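Local coordinates for uncharacterized protein (Thermus thermophilus HB8, PDB 6SCE), which acts as a CRISPR-associated DNA nuclease of Type III defence, switched on by the second messenger cyclic oligoadenylate, at residues Asp203-Ser213 against Trp250-Val259; Ala568-Arg576 against Ser600-Leu608. All coordinates share one frame; numbering follows the deposited sequence.

Contact 1. Residues Asp203-Ser213 against Trp250-Val259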
ATOM      1  N   ASP A 203     -19.854  18.962   9.033  1.00 39.29           N
ATOM      2  CA  ASP A 203     -18.883  18.796   7.966  1.00 42.23           C
ATOM      3  C   ASP A 203     -17.985  17.588   8.291  1.00 43.42           C
ATOM      4  O   ASP A 203     -17.872  17.203   9.440  1.00 46.51           O
ATOM      5  CB  ASP A 203     -18.043  20.072   7.828  1.00 41.05           C
ATOM      6  CG  ASP A 203     -17.165  20.078   6.588  1.00 42.04           C
ATOM      7  OD1 ASP A 203     -17.402  19.287   5.650  1.00 42.67           O
ATOM      8  OD2 ASP A 203     -16.220  20.889   6.536  1.00 47.91           O
HETATM    9  N   MSE A 204     -17.375  16.995   7.274  1.00 42.11           N
HETATM   10  CA  MSE A 204     -16.433  15.859   7.449  1.00 42.58           C
HETATM   11  C   MSE A 204     -15.052  16.413   7.264  1.00 47.25           C
HETATM   12  O   MSE A 204     -14.825  17.184   6.327  1.00 50.72           O
HETATM   13  CB  MSE A 204     -16.644  14.824   6.370  1.00 38.62           C
HETATM   14  CG  MSE A 204     -18.102  14.441   6.238  1.00 34.89           C
HETATM   15 SE   MSE A 204     -18.414  12.941   5.007  1.00 36.50          SE
HETATM   16  CE  MSE A 204     -18.345  11.508   6.368  1.00 33.38           C
ATOM     17  N   SER A 205     -14.106  16.060   8.130  1.00 44.90           N
ATOM     18  CA  SER A 205     -12.759  16.618   7.991  1.00 42.37           C
ATOM     19  C   SER A 205     -11.778  15.685   7.336  1.00 46.68           C
ATOM     20  O   SER A 205     -11.930  14.456   7.366  1.00 38.37           O
ATOM     21  CB  SER A 205     -12.218  17.081   9.330  1.00 46.44           C
ATOM     22  OG  SER A 205     -11.963  16.005  10.195  1.00 42.32           O
ATOM     23  N   ARG A 206     -10.753  16.291   6.741  1.00 45.42           N
ATOM     24  CA  ARG A 206      -9.631  15.554   6.216  1.00 47.10           C
ATOM     25  C   ARG A 206      -9.002  14.725   7.340  1.00 41.30           C
ATOM     26  O   ARG A 206      -8.680  13.561   7.124  1.00 40.95           O
ATOM     27  CB  ARG A 206      -8.610  16.516   5.598  1.00 51.03           C
ATOM     28  CG  ARG A 206      -7.463  15.836   4.888  1.00 54.68           C
ATOM     29  CD  ARG A 206      -6.287  16.782   4.652  1.00 59.40           C
ATOM     30  NE  ARG A 206      -6.283  17.409   3.325  1.00 61.93           N
ATOM     31  CZ  ARG A 206      -6.044  16.779   2.171  1.00 63.75           C
ATOM     32  NH1 ARG A 206      -6.046  17.461   1.035  1.00 59.53           N
ATOM     33  NH2 ARG A 206      -5.815  15.468   2.130  1.00 68.83           N
ATOM     34  N   LYS A 207      -8.869  15.311   8.536  1.00 37.79           N
ATOM     35  CA  LYS A 207      -8.294  14.612   9.686  1.00 38.37           C
ATOM     36  C   LYS A 207      -9.116  13.364  10.050  1.00 35.72           C
ATOM     37  O   LYS A 207      -8.547  12.299  10.253  1.00 36.06           O
ATOM     38  CB  LYS A 207      -8.204  15.515  10.921  1.00 44.31           C
ATOM     39  CG  LYS A 207      -7.259  16.704  10.788  1.00 46.72           C
ATOM     40  N   ALA A 208     -10.441  13.493  10.124  1.00 31.69           N
ATOM     41  CA  ALA A 208     -11.273  12.368  10.549  1.00 32.80           C
ATOM     42  C   ALA A 208     -11.301  11.267   9.475  1.00 29.91           C
ATOM     43  O   ALA A 208     -11.279  10.082   9.813  1.00 30.76           O
ATOM     44  CB  ALA A 208     -12.694  12.808  10.893  1.00 34.86           C
ATOM     45  N   LEU A 209     -11.354  11.652   8.203  1.00 29.10           N
ATOM     46  CA  LEU A 209     -11.332  10.683   7.109  1.00 31.92           C
ATOM     47  C   LEU A 209     -10.019   9.904   7.055  1.00 32.32           C
ATOM     48  O   LEU A 209     -10.029   8.678   6.933  1.00 31.56           O
ATOM     49  CB  LEU A 209     -11.596  11.343   5.782  1.00 34.32           C
ATOM     50  CG  LEU A 209     -13.028  11.825   5.605  1.00 37.39           C
ATOM     51  CD1 LEU A 209     -13.108  12.651   4.336  1.00 39.08           C
ATOM     52  CD2 LEU A 209     -14.036  10.685   5.586  1.00 36.49           C
ATOM     53  N   SER A 210      -8.890  10.590   7.233  1.00 33.42           N
ATOM     54  CA  SER A 210      -7.606   9.912   7.176  1.00 34.67           C
ATOM     55  C   SER A 210      -7.432   8.993   8.353  1.00 35.45           C
ATOM     56  O   SER A 210      -6.977   7.835   8.204  1.00 36.29           O
ATOM     57  CB  SER A 210      -6.439  10.925   7.075  1.00 38.38           C
ATOM     58  OG  SER A 210      -6.287  11.704   8.228  1.00 43.26           O
ATOM     59  N   ALA A 211      -7.815   9.461   9.536  1.00 33.03           N
ATOM     60  CA  ALA A 211      -7.690   8.639  10.723  1.00 32.30           C
ATOM     61  C   ALA A 211      -8.577   7.379  10.647  1.00 33.26           C
ATOM     62  O   ALA A 211      -8.202   6.325  11.157  1.00 32.77           O
ATOM     63  CB  ALA A 211      -7.996   9.446  11.969  1.00 33.19           C
ATOM     64  N   PHE A 212      -9.742   7.504  10.012  1.00 33.54           N
ATOM     65  CA  PHE A 212     -10.684   6.400   9.895  1.00 31.27           C
ATOM     66  C   PHE A 212     -10.112   5.286   9.015  1.00 31.89           C
ATOM     67  O   PHE A 212     -10.301   4.120   9.291  1.00 30.89           O
ATOM     68  CB  PHE A 212     -12.011   6.893   9.301  1.00 30.97           C
ATOM     69  CG  PHE A 212     -13.127   5.924   9.445  1.00 29.48           C
ATOM     70  CD1 PHE A 212     -13.724   5.729  10.675  1.00 29.90           C
ATOM     71  CD2 PHE A 212     -13.541   5.159   8.362  1.00 29.52           C
ATOM     72  CE1 PHE A 212     -14.765   4.842  10.826  1.00 28.56           C
ATOM     73  CE2 PHE A 212     -14.566   4.248   8.512  1.00 27.44           C
ATOM     74  CZ  PHE A 212     -15.176   4.082   9.745  1.00 28.56           C
ATOM     75  N   SER A 213      -9.436   5.670   7.950  1.00 31.78           N
ATOM     76  CA  SER A 213      -8.777   4.727   7.094  1.00 35.83           C
ATOM     77  C   SER A 213      -7.656   3.966   7.826  1.00 35.02           C
ATOM     78  O   SER A 213      -7.580   2.743   7.777  1.00 33.93           O
ATOM     79  CB  SER A 213      -8.235   5.424   5.875  1.00 38.92           C
ATOM     80  OG  SER A 213      -7.291   4.568   5.281  1.00 45.52           O
ATOM     81  N   TRP A 250     -14.653  16.158  -0.020  1.00 34.24           N
ATOM     82  CA  TRP A 250     -14.843  14.808   0.583  1.00 34.83           C
ATOM     83  C   TRP A 250     -14.438  13.672  -0.342  1.00 35.32           C
ATOM     84  O   TRP A 250     -13.765  12.698   0.068  1.00 32.42           O
ATOM     85  CB  TRP A 250     -16.296  14.581   0.988  1.00 33.88           C
ATOM     86  CG  TRP A 250     -16.817  15.530   2.017  1.00 31.97           C
ATOM     87  CD1 TRP A 250     -16.112  16.420   2.760  1.00 33.02           C
ATOM     88  CD2 TRP A 250     -18.171  15.643   2.426  1.00 29.75           C
ATOM     89  NE1 TRP A 250     -16.955  17.108   3.598  1.00 33.38           N
ATOM     90  CE2 TRP A 250     -18.226  16.631   3.420  1.00 31.51           C
ATOM     91  CE3 TRP A 250     -19.351  14.994   2.044  1.00 31.87           C
ATOM     92  CZ2 TRP A 250     -19.424  17.012   4.027  1.00 32.96           C
ATOM     93  CZ3 TRP A 250     -20.542  15.370   2.656  1.00 31.67           C
ATOM     94  CH2 TRP A 250     -20.561  16.346   3.646  1.00 30.52           C
ATOM     95  N   ARG A 251     -14.829  13.782  -1.604  1.00 34.11           N
ATOM     96  CA  ARG A 251     -14.481  12.770  -2.573  1.00 37.24           C
ATOM     97  C   ARG A 251     -12.952  12.703  -2.761  1.00 35.82           C
ATOM     98  O   ARG A 251     -12.380  11.613  -2.830  1.00 37.58           O
ATOM     99  CB  ARG A 251     -15.137  13.059  -3.924  1.00 42.59           C
ATOM    100  CG  ARG A 251     -16.651  12.888  -3.955  1.00 50.80           C
ATOM    101  CD  ARG A 251     -17.085  11.436  -3.980  1.00 60.23           C
ATOM    102  NE  ARG A 251     -16.811  10.769  -5.255  1.00 69.31           N
ATOM    103  CZ  ARG A 251     -16.942   9.457  -5.466  1.00 75.64           C
ATOM    104  NH1 ARG A 251     -17.347   8.641  -4.494  1.00 77.41           N
ATOM    105  NH2 ARG A 251     -16.665   8.954  -6.666  1.00 78.78           N
ATOM    106  N   ALA A 252     -12.320  13.860  -2.848  1.00 36.06           N
ATOM    107  CA  ALA A 252     -10.862  13.929  -3.053  1.00 38.92           C
ATOM    108  C   ALA A 252     -10.130  13.343  -1.832  1.00 37.65           C
ATOM    109  O   ALA A 252      -9.241  12.521  -1.969  1.00 38.06           O
ATOM    110  CB  ALA A 252     -10.444  15.358  -3.296  1.00 39.40           C
ATOM    111  N   TRP A 253     -10.544  13.756  -0.642  1.00 35.18           N
ATOM    112  CA  TRP A 253      -9.989  13.215   0.586  1.00 34.94           C
ATOM    113  C   TRP A 253     -10.171  11.700   0.705  1.00 37.48           C
ATOM    114  O   TRP A 253      -9.226  10.989   1.063  1.00 35.90           O
ATOM    115  CB  TRP A 253     -10.575  13.934   1.778  1.00 35.62           C
ATOM    116  CG  TRP A 253     -10.273  15.392   1.797  1.00 38.67           C
ATOM    117  CD1 TRP A 253      -9.272  16.027   1.129  1.00 42.02           C
ATOM    118  CD2 TRP A 253     -10.977  16.407   2.522  1.00 38.76           C
ATOM    119  NE1 TRP A 253      -9.304  17.368   1.401  1.00 45.34           N
ATOM    120  CE2 TRP A 253     -10.342  17.631   2.252  1.00 40.94           C
ATOM    121  CE3 TRP A 253     -12.088  16.400   3.360  1.00 41.48           C
ATOM    122  CZ2 TRP A 253     -10.783  18.845   2.786  1.00 43.67           C
ATOM    123  CZ3 TRP A 253     -12.531  17.619   3.906  1.00 42.02           C
ATOM    124  CH2 TRP A 253     -11.869  18.811   3.627  1.00 42.49           C
ATOM    125  N   ALA A 254     -11.362  11.198   0.387  1.00 34.49           N
ATOM    126  CA  ALA A 254     -11.646   9.772   0.461  1.00 35.36           C
ATOM    127  C   ALA A 254     -10.779   8.962  -0.496  1.00 40.65           C
ATOM    128  O   ALA A 254     -10.286   7.889  -0.131  1.00 36.73           O
ATOM    129  CB  ALA A 254     -13.110   9.494   0.183  1.00 36.06           C
ATOM    130  N   ARG A 255     -10.617   9.453  -1.722  1.00 38.54           N
ATOM    131  CA  ARG A 255      -9.740   8.788  -2.659  1.00 42.66           C
ATOM    132  C   ARG A 255      -8.294   8.776  -2.124  1.00 38.87           C
ATOM    133  O   ARG A 255      -7.641   7.744  -2.172  1.00 42.77           O
ATOM    134  CB  ARG A 255      -9.795   9.443  -4.035  1.00 47.02           C
ATOM    135  CG  ARG A 255      -8.971   8.691  -5.075  1.00 57.60           C
ATOM    136  CD  ARG A 255      -9.063   9.320  -6.454  1.00 63.05           C
ATOM    137  NE  ARG A 255     -10.119   8.718  -7.266  1.00 71.24           N
ATOM    138  CZ  ARG A 255     -10.302   8.967  -8.562  1.00 77.64           C
ATOM    139  NH1 ARG A 255      -9.500   9.809  -9.214  1.00 77.72           N
ATOM    140  NH2 ARG A 255     -11.293   8.371  -9.215  1.00 81.97           N
ATOM    141  N   GLU A 256      -7.844   9.908  -1.597  1.00 37.96           N
ATOM    142  CA  GLU A 256      -6.483  10.053  -1.104  1.00 41.98           C
ATOM    143  C   GLU A 256      -6.147   9.104   0.043  1.00 46.68           C
ATOM    144  O   GLU A 256      -5.053   8.543   0.077  1.00 44.52           O
ATOM    145  CB  GLU A 256      -6.226  11.485  -0.697  1.00 44.34           C
ATOM    146  CG  GLU A 256      -4.823  11.719  -0.149  1.00 48.35           C
ATOM    147  CD  GLU A 256      -4.314  13.085  -0.462  1.00 50.19           C
ATOM    148  OE1 GLU A 256      -4.121  13.357  -1.674  1.00 50.50           O
ATOM    149  OE2 GLU A 256      -4.108  13.874   0.497  1.00 53.01           O
ATOM    150  N   TYR A 257      -7.077   8.892   0.966  1.00 42.81           N
ATOM    151  CA  TYR A 257      -6.797   8.019   2.109  1.00 43.89           C
ATOM    152  C   TYR A 257      -7.369   6.619   2.012  1.00 40.64           C
ATOM    153  O   TYR A 257      -7.327   5.853   2.990  1.00 44.41           O
ATOM    154  CB  TYR A 257      -7.248   8.705   3.380  1.00 44.66           C
ATOM    155  CG  TYR A 257      -6.659  10.074   3.553  1.00 47.05           C
ATOM    156  CD1 TYR A 257      -5.282  10.275   3.602  1.00 49.74           C
ATOM    157  CD2 TYR A 257      -7.488  11.177   3.695  1.00 50.84           C
ATOM    158  CE1 TYR A 257      -4.749  11.547   3.765  1.00 50.28           C
ATOM    159  CE2 TYR A 257      -6.977  12.440   3.875  1.00 51.47           C
ATOM    160  CZ  TYR A 257      -5.613  12.631   3.908  1.00 55.10           C
ATOM    161  OH  TYR A 257      -5.156  13.927   4.090  1.00 52.68           O
ATOM    162  N   GLY A 258      -7.909   6.256   0.845  1.00 37.80           N
ATOM    163  CA  GLY A 258      -8.428   4.911   0.642  1.00 37.33           C
ATOM    164  C   GLY A 258      -9.780   4.601   1.299  1.00 38.76           C
ATOM    165  O   GLY A 258     -10.081   3.460   1.631  1.00 36.74           O
ATOM    166  N   VAL A 259     -10.629   5.611   1.438  1.00 35.23           N
ATOM    167  CA  VAL A 259     -11.970   5.420   1.986  1.00 33.29           C
ATOM    168  C   VAL A 259     -12.971   5.164   0.883  1.00 33.00           C
ATOM    169  O   VAL A 259     -12.909   5.789  -0.192  1.00 36.69           O
ATOM    170  CB  VAL A 259     -12.362   6.679   2.783  1.00 33.89           C
ATOM    171  CG1 VAL A 259     -13.859   6.746   3.033  1.00 35.52           C
ATOM    172  CG2 VAL A 259     -11.565   6.690   4.069  1.00 34.37           C
TER
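R206 reaches across to W253, E256 and Y257, joining helices 206-213 and 250-257, a nearly parallel pair at -28° with axes 9.3 Å apart, in an alpha/beta domain whose sheet carries strands 187-192, 225-229 and 260-262. Its NH2 has two acceptors: Y257 OH at 2.6 Å, close to the guanidinium plane, and E256 OE2, a salt bridge that reaches the oxygen from above the carboxylate plane. E256 is satisfied further by T540 at OE2 and Y434 at OE1, tying this pair to the neighbouring domain. The guanidinium gets there because CG of R206 stands anti to the backbone N (chi1 -174°) and the chain bends about CG-CD (chi3 -95°); W253 NE1 lies over one guanidinium face, 3.3 Å from R206 NH1, a fellow donor it cannot bond, while R206 CB sits over the indole's six-membered ring. Y257 is the knob among R206, L209, S210 and S213, and the small S210 suits it, placing CB 3.4 Å from the ring centroid. Earlier, D203 OD1 accepts from W250 NE1 at 3.0 Å, in the indole plane, as selenomethionine M204 lays CG and its selenium over the six-membered ring, a Met-aromatic contact. S205 OG caps its helix, accepting from A208 N. G258, with positive phi, closes the other helix in a Schellman motif, where S213 OG, also bonded by R576 NH2, donates to Y257 O at 2.6 Å.

Contact 2. Residues Ala568-Arg576 against Ser600-Leu608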
ATOM      1  N   ALA A 568       1.627  15.182  12.454  1.00 45.56           N
ATOM      2  CA  ALA A 568       2.005  13.771  12.398  1.00 47.68           C
ATOM      3  C   ALA A 568       0.868  12.794  12.030  1.00 49.72           C
ATOM      4  O   ALA A 568       1.079  11.900  11.225  1.00 43.13           O
ATOM      5  CB  ALA A 568       2.668  13.347  13.701  1.00 47.12           C
ATOM      6  N   PRO A 569      -0.328  12.956  12.625  1.00 51.35           N
ATOM      7  CA  PRO A 569      -1.407  12.019  12.307  1.00 48.87           C
ATOM      8  C   PRO A 569      -1.774  12.013  10.814  1.00 48.97           C
ATOM      9  O   PRO A 569      -1.909  10.947  10.224  1.00 45.21           O
ATOM     10  CB  PRO A 569      -2.587  12.538  13.139  1.00 53.75           C
ATOM     11  CG  PRO A 569      -1.951  13.328  14.252  1.00 55.07           C
ATOM     12  CD  PRO A 569      -0.734  13.950  13.641  1.00 52.11           C
ATOM     13  N   ILE A 570      -1.921  13.193  10.222  1.00 41.91           N
ATOM     14  CA  ILE A 570      -2.248  13.293   8.804  1.00 49.22           C
ATOM     15  C   ILE A 570      -1.045  12.898   7.949  1.00 45.96           C
ATOM     16  O   ILE A 570      -1.195  12.198   6.969  1.00 40.68           O
ATOM     17  CB  ILE A 570      -2.787  14.690   8.433  1.00 51.20           C
ATOM     18  CG1 ILE A 570      -4.244  14.785   8.904  1.00 55.68           C
ATOM     19  CG2 ILE A 570      -2.696  14.958   6.926  1.00 51.76           C
ATOM     20  CD1 ILE A 570      -4.964  16.032   8.436  1.00 59.60           C
HETATM   21  N   MSE A 571       0.146  13.324   8.341  1.00 43.49           N
HETATM   22  CA  MSE A 571       1.340  12.967   7.585  1.00 43.87           C
HETATM   23  C   MSE A 571       1.515  11.464   7.480  1.00 40.08           C
HETATM   24  O   MSE A 571       1.879  10.975   6.409  1.00 36.55           O
HETATM   25  CB  MSE A 571       2.568  13.587   8.221  1.00 45.66           C
HETATM   26  CG  MSE A 571       3.796  13.395   7.349  1.00 53.23           C
HETATM   27 SE   MSE A 571       3.758  14.776   5.956  1.00 57.64          SE
HETATM   28  CE  MSE A 571       5.711  14.752   5.668  1.00 54.20           C
ATOM     29  N   ALA A 572       1.287  10.730   8.572  1.00 36.52           N
ATOM     30  CA  ALA A 572       1.489   9.273   8.575  1.00 38.25           C
ATOM     31  C   ALA A 572       0.581   8.584   7.555  1.00 39.40           C
ATOM     32  O   ALA A 572       0.993   7.617   6.886  1.00 35.39           O
ATOM     33  CB  ALA A 572       1.263   8.691   9.970  1.00 40.47           C
ATOM     34  N   GLU A 573      -0.641   9.107   7.410  1.00 40.82           N
ATOM     35  CA  GLU A 573      -1.609   8.523   6.476  1.00 42.13           C
ATOM     36  C   GLU A 573      -1.309   8.944   5.047  1.00 39.52           C
ATOM     37  O   GLU A 573      -1.501   8.153   4.120  1.00 36.84           O
ATOM     38  CB  GLU A 573      -3.043   8.922   6.850  1.00 42.86           C
ATOM     39  CG  GLU A 573      -3.461   8.532   8.264  1.00 44.91           C
ATOM     40  CD  GLU A 573      -3.442   7.037   8.515  1.00 48.50           C
ATOM     41  OE1 GLU A 573      -3.522   6.251   7.551  1.00 50.24           O
ATOM     42  OE2 GLU A 573      -3.339   6.644   9.692  1.00 59.94           O
ATOM     43  N   LEU A 574      -0.873  10.190   4.861  1.00 34.74           N
ATOM     44  CA  LEU A 574      -0.471  10.653   3.531  1.00 38.00           C
ATOM     45  C   LEU A 574       0.708   9.822   3.042  1.00 35.46           C
ATOM     46  O   LEU A 574       0.746   9.391   1.895  1.00 33.90           O
ATOM     47  CB  LEU A 574      -0.077  12.144   3.549  1.00 38.20           C
ATOM     48  CG  LEU A 574       0.594  12.671   2.283  1.00 41.71           C
ATOM     49  CD1 LEU A 574      -0.437  12.738   1.156  1.00 42.12           C
ATOM     50  CD2 LEU A 574       1.279  14.013   2.524  1.00 43.74           C
ATOM     51  N   VAL A 575       1.682   9.623   3.925  1.00 34.57           N
ATOM     52  CA  VAL A 575       2.876   8.854   3.579  1.00 35.95           C
ATOM     53  C   VAL A 575       2.463   7.434   3.165  1.00 34.94           C
ATOM     54  O   VAL A 575       2.872   6.954   2.104  1.00 33.73           O
ATOM     55  CB  VAL A 575       3.879   8.846   4.748  1.00 35.90           C
ATOM     56  CG1 VAL A 575       4.987   7.800   4.540  1.00 34.38           C
ATOM     57  CG2 VAL A 575       4.494  10.245   4.908  1.00 36.10           C
ATOM     58  N   ARG A 576       1.627   6.799   3.989  1.00 34.81           N
ATOM     59  CA  ARG A 576       1.177   5.440   3.735  1.00 38.05           C
ATOM     60  C   ARG A 576       0.411   5.324   2.429  1.00 35.46           C
ATOM     61  O   ARG A 576       0.711   4.466   1.593  1.00 32.80           O
ATOM     62  CB  ARG A 576       0.300   4.908   4.891  1.00 41.01           C
ATOM     63  CG  ARG A 576      -0.288   3.513   4.631  1.00 46.21           C
ATOM     64  CD  ARG A 576      -1.030   2.943   5.842  1.00 52.84           C
ATOM     65  NE  ARG A 576      -2.284   3.654   6.130  1.00 59.41           N
ATOM     66  CZ  ARG A 576      -3.499   3.327   5.664  1.00 64.67           C
ATOM     67  NH1 ARG A 576      -3.688   2.276   4.870  1.00 67.69           N
ATOM     68  NH2 ARG A 576      -4.551   4.069   5.998  1.00 65.35           N
ATOM     69  N   SER A 600       5.601   6.715  15.846  1.00 67.75           N
ATOM     70  CA  SER A 600       5.242   6.882  14.442  1.00 67.68           C
ATOM     71  C   SER A 600       6.062   5.881  13.635  1.00 67.18           C
ATOM     72  O   SER A 600       7.227   6.142  13.321  1.00 67.83           O
ATOM     73  CB  SER A 600       5.518   8.317  13.981  1.00 69.17           C
ATOM     74  OG  SER A 600       5.018   9.287  14.900  1.00 65.96           O
ATOM     75  N   PRO A 601       5.466   4.722  13.310  1.00 57.08           N
ATOM     76  CA  PRO A 601       6.178   3.694  12.543  1.00 57.73           C
ATOM     77  C   PRO A 601       6.738   4.151  11.187  1.00 50.19           C
ATOM     78  O   PRO A 601       7.733   3.594  10.729  1.00 51.83           O
ATOM     79  CB  PRO A 601       5.114   2.606  12.320  1.00 59.10           C
ATOM     80  CG  PRO A 601       4.083   2.841  13.373  1.00 61.75           C
ATOM     81  CD  PRO A 601       4.083   4.324  13.619  1.00 59.43           C
ATOM     82  N   ASN A 602       6.111   5.126  10.545  1.00 41.55           N
ATOM     83  CA  ASN A 602       6.599   5.582   9.235  1.00 42.45           C
ATOM     84  C   ASN A 602       7.131   7.008   9.213  1.00 39.36           C
ATOM     85  O   ASN A 602       7.419   7.528   8.147  1.00 38.53           O
ATOM     86  CB  ASN A 602       5.550   5.357   8.128  1.00 41.24           C
ATOM     87  CG  ASN A 602       4.368   6.296   8.211  1.00 41.87           C
ATOM     88  OD1 ASN A 602       4.194   7.016   9.184  1.00 43.63           O
ATOM     89  ND2 ASN A 602       3.517   6.271   7.170  1.00 42.03           N
ATOM     90  N   LEU A 603       7.285   7.637  10.370  1.00 40.17           N
ATOM     91  CA  LEU A 603       7.879   8.989  10.413  1.00 40.98           C
ATOM     92  C   LEU A 603       9.214   8.978  11.149  1.00 43.60           C
ATOM     93  O   LEU A 603       9.428   8.133  12.013  1.00 44.36           O
ATOM     94  CB  LEU A 603       6.934   9.975  11.069  1.00 39.66           C
ATOM     95  CG  LEU A 603       5.507  10.004  10.521  1.00 41.05           C
ATOM     96  CD1 LEU A 603       4.651  10.972  11.325  1.00 41.96           C
ATOM     97  CD2 LEU A 603       5.512  10.395   9.049  1.00 39.28           C
ATOM     98  N   VAL A 604      10.103   9.892  10.765  1.00 41.00           N
ATOM     99  CA  VAL A 604      11.421  10.063  11.383  1.00 44.01           C
ATOM    100  C   VAL A 604      11.497  11.537  11.812  1.00 45.78           C
ATOM    101  O   VAL A 604      11.134  12.430  11.047  1.00 43.12           O
ATOM    102  CB  VAL A 604      12.559   9.726  10.388  1.00 45.34           C
ATOM    103  CG1 VAL A 604      13.936  10.042  10.968  1.00 46.97           C
ATOM    104  CG2 VAL A 604      12.492   8.266   9.971  1.00 44.15           C
ATOM    105  N   TYR A 605      11.922  11.775  13.050  1.00 46.70           N
ATOM    106  CA  TYR A 605      11.929  13.114  13.631  1.00 48.28           C
ATOM    107  C   TYR A 605      13.356  13.620  13.783  1.00 49.99           C
ATOM    108  O   TYR A 605      14.202  12.934  14.366  1.00 47.00           O
ATOM    109  CB  TYR A 605      11.255  13.091  14.992  1.00 47.99           C
ATOM    110  CG  TYR A 605       9.770  12.892  14.889  1.00 48.87           C
ATOM    111  CD1 TYR A 605       9.218  11.615  14.859  1.00 48.66           C
ATOM    112  CD2 TYR A 605       8.922  13.974  14.798  1.00 48.49           C
ATOM    113  CE1 TYR A 605       7.848  11.439  14.764  1.00 49.19           C
ATOM    114  CE2 TYR A 605       7.559  13.809  14.703  1.00 52.80           C
ATOM    115  CZ  TYR A 605       7.024  12.541  14.682  1.00 48.42           C
ATOM    116  OH  TYR A 605       5.662  12.404  14.584  1.00 50.33           O
HETATM  117  N   MSE A 606      13.615  14.813  13.254  1.00 48.11           N
HETATM  118  CA  MSE A 606      14.946  15.421  13.339  1.00 49.78           C
HETATM  119  C   MSE A 606      14.852  16.874  13.706  1.00 48.33           C
HETATM  120  O   MSE A 606      13.781  17.499  13.617  1.00 48.70           O
HETATM  121  CB  MSE A 606      15.667  15.310  12.000  1.00 48.76           C
HETATM  122  CG  MSE A 606      15.845  13.858  11.581  1.00 47.97           C
HETATM  123 SE   MSE A 606      16.943  13.798   9.977  1.00 50.51          SE
HETATM  124  CE  MSE A 606      18.758  13.797  10.790  1.00 54.82           C
ATOM    125  N   ALA A 607      15.985  17.440  14.121  1.00 53.22           N
ATOM    126  CA  ALA A 607      16.018  18.843  14.509  1.00 56.33           C
ATOM    127  C   ALA A 607      17.396  19.480  14.327  1.00 55.57           C
ATOM    128  O   ALA A 607      18.429  18.831  14.508  1.00 52.17           O
ATOM    129  CB  ALA A 607      15.542  18.999  15.945  1.00 58.54           C
ATOM    130  N   LEU A 608      17.386  20.754  13.946  1.00 58.98           N
ATOM    131  CA  LEU A 608      18.614  21.531  13.810  1.00 60.42           C
ATOM    132  C   LEU A 608      19.247  21.713  15.192  1.00 61.48           C
ATOM    133  O   LEU A 608      20.450  21.485  15.364  1.00 62.35           O
ATOM    134  CB  LEU A 608      18.352  22.873  13.119  1.00 59.16           C
ATOM    135  CG  LEU A 608      18.415  22.845  11.590  1.00 60.71           C
ATOM    136  CD1 LEU A 608      17.431  21.839  11.008  1.00 61.18           C
ATOM    137  CD2 LEU A 608      18.152  24.225  11.004  1.00 59.15           C
TER
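N602 and L603 meet A568, M571, A572 and V575 where helix 561-579 packs on strand 603-607, part of the mixed sheet of the C-terminal alpha/beta domain; helix and strand run at 132°. This helix links the parallel strands 551-558 and 584-592, a beta-alpha-beta crossover, and 603-607 lies next to the second of them. In the first shell the polar link is the N602 amide: ND2 donates to A572 O at 2.9 Å, nearly straight (165°) and on a lone pair in the carbonyl plane. That oxygen already accepts from R576 N within the helix, so the asparagine adds a second donor. CG of N602 sits between the backbone N and the carbonyl carbon (chi1 72°), turning the amide to the helix; V575 CG1 lies 3.4 Å from ND2, and OD1 faces A572 CB. L603 supplies the apolar half, its forked end suiting the small A568 and the unbranched M571: CD1 meets A568 CB at 3.9 Å, and CD2 meets M571 CG.

Further out, the type I turn from S600 to L603 presents N602 to the helix, and N602 and V604 make backbone hydrogen bonds to G585 of the adjoining strand. M571 and V575 also pack on F554. R576 grips E573 OE1 side-on through NE and NH2. The small methyl CB of A568 lets Y605 OH come to 3.3 Å from it, and that hydroxyl donates to S600 OG, which is itself bonded to P598 O.

Overall arrangement
Contact 1 closes before contact 2 opens, so the two lie in series along the chain, their centres about 18 Å apart and each about 16 Å from the centre of the chain. They belong to different sheets: helices 206-220 and 240-257 go with the one ending at strand 260-262, helix 561-579 with the one containing 603-607. Helices 206-220 and 561-579 touch directly, S213 OG lying 2.9 Å from R576 NH2, a probable hydrogen bond, while I570 packs on K207 and S210. The nearest atom of contact 2 is about 6 Å, and that of contact 1 about 10 Å, from the bound nucleic acid, probably the cyclic oligoadenylate activator, so this domain interface lies near it.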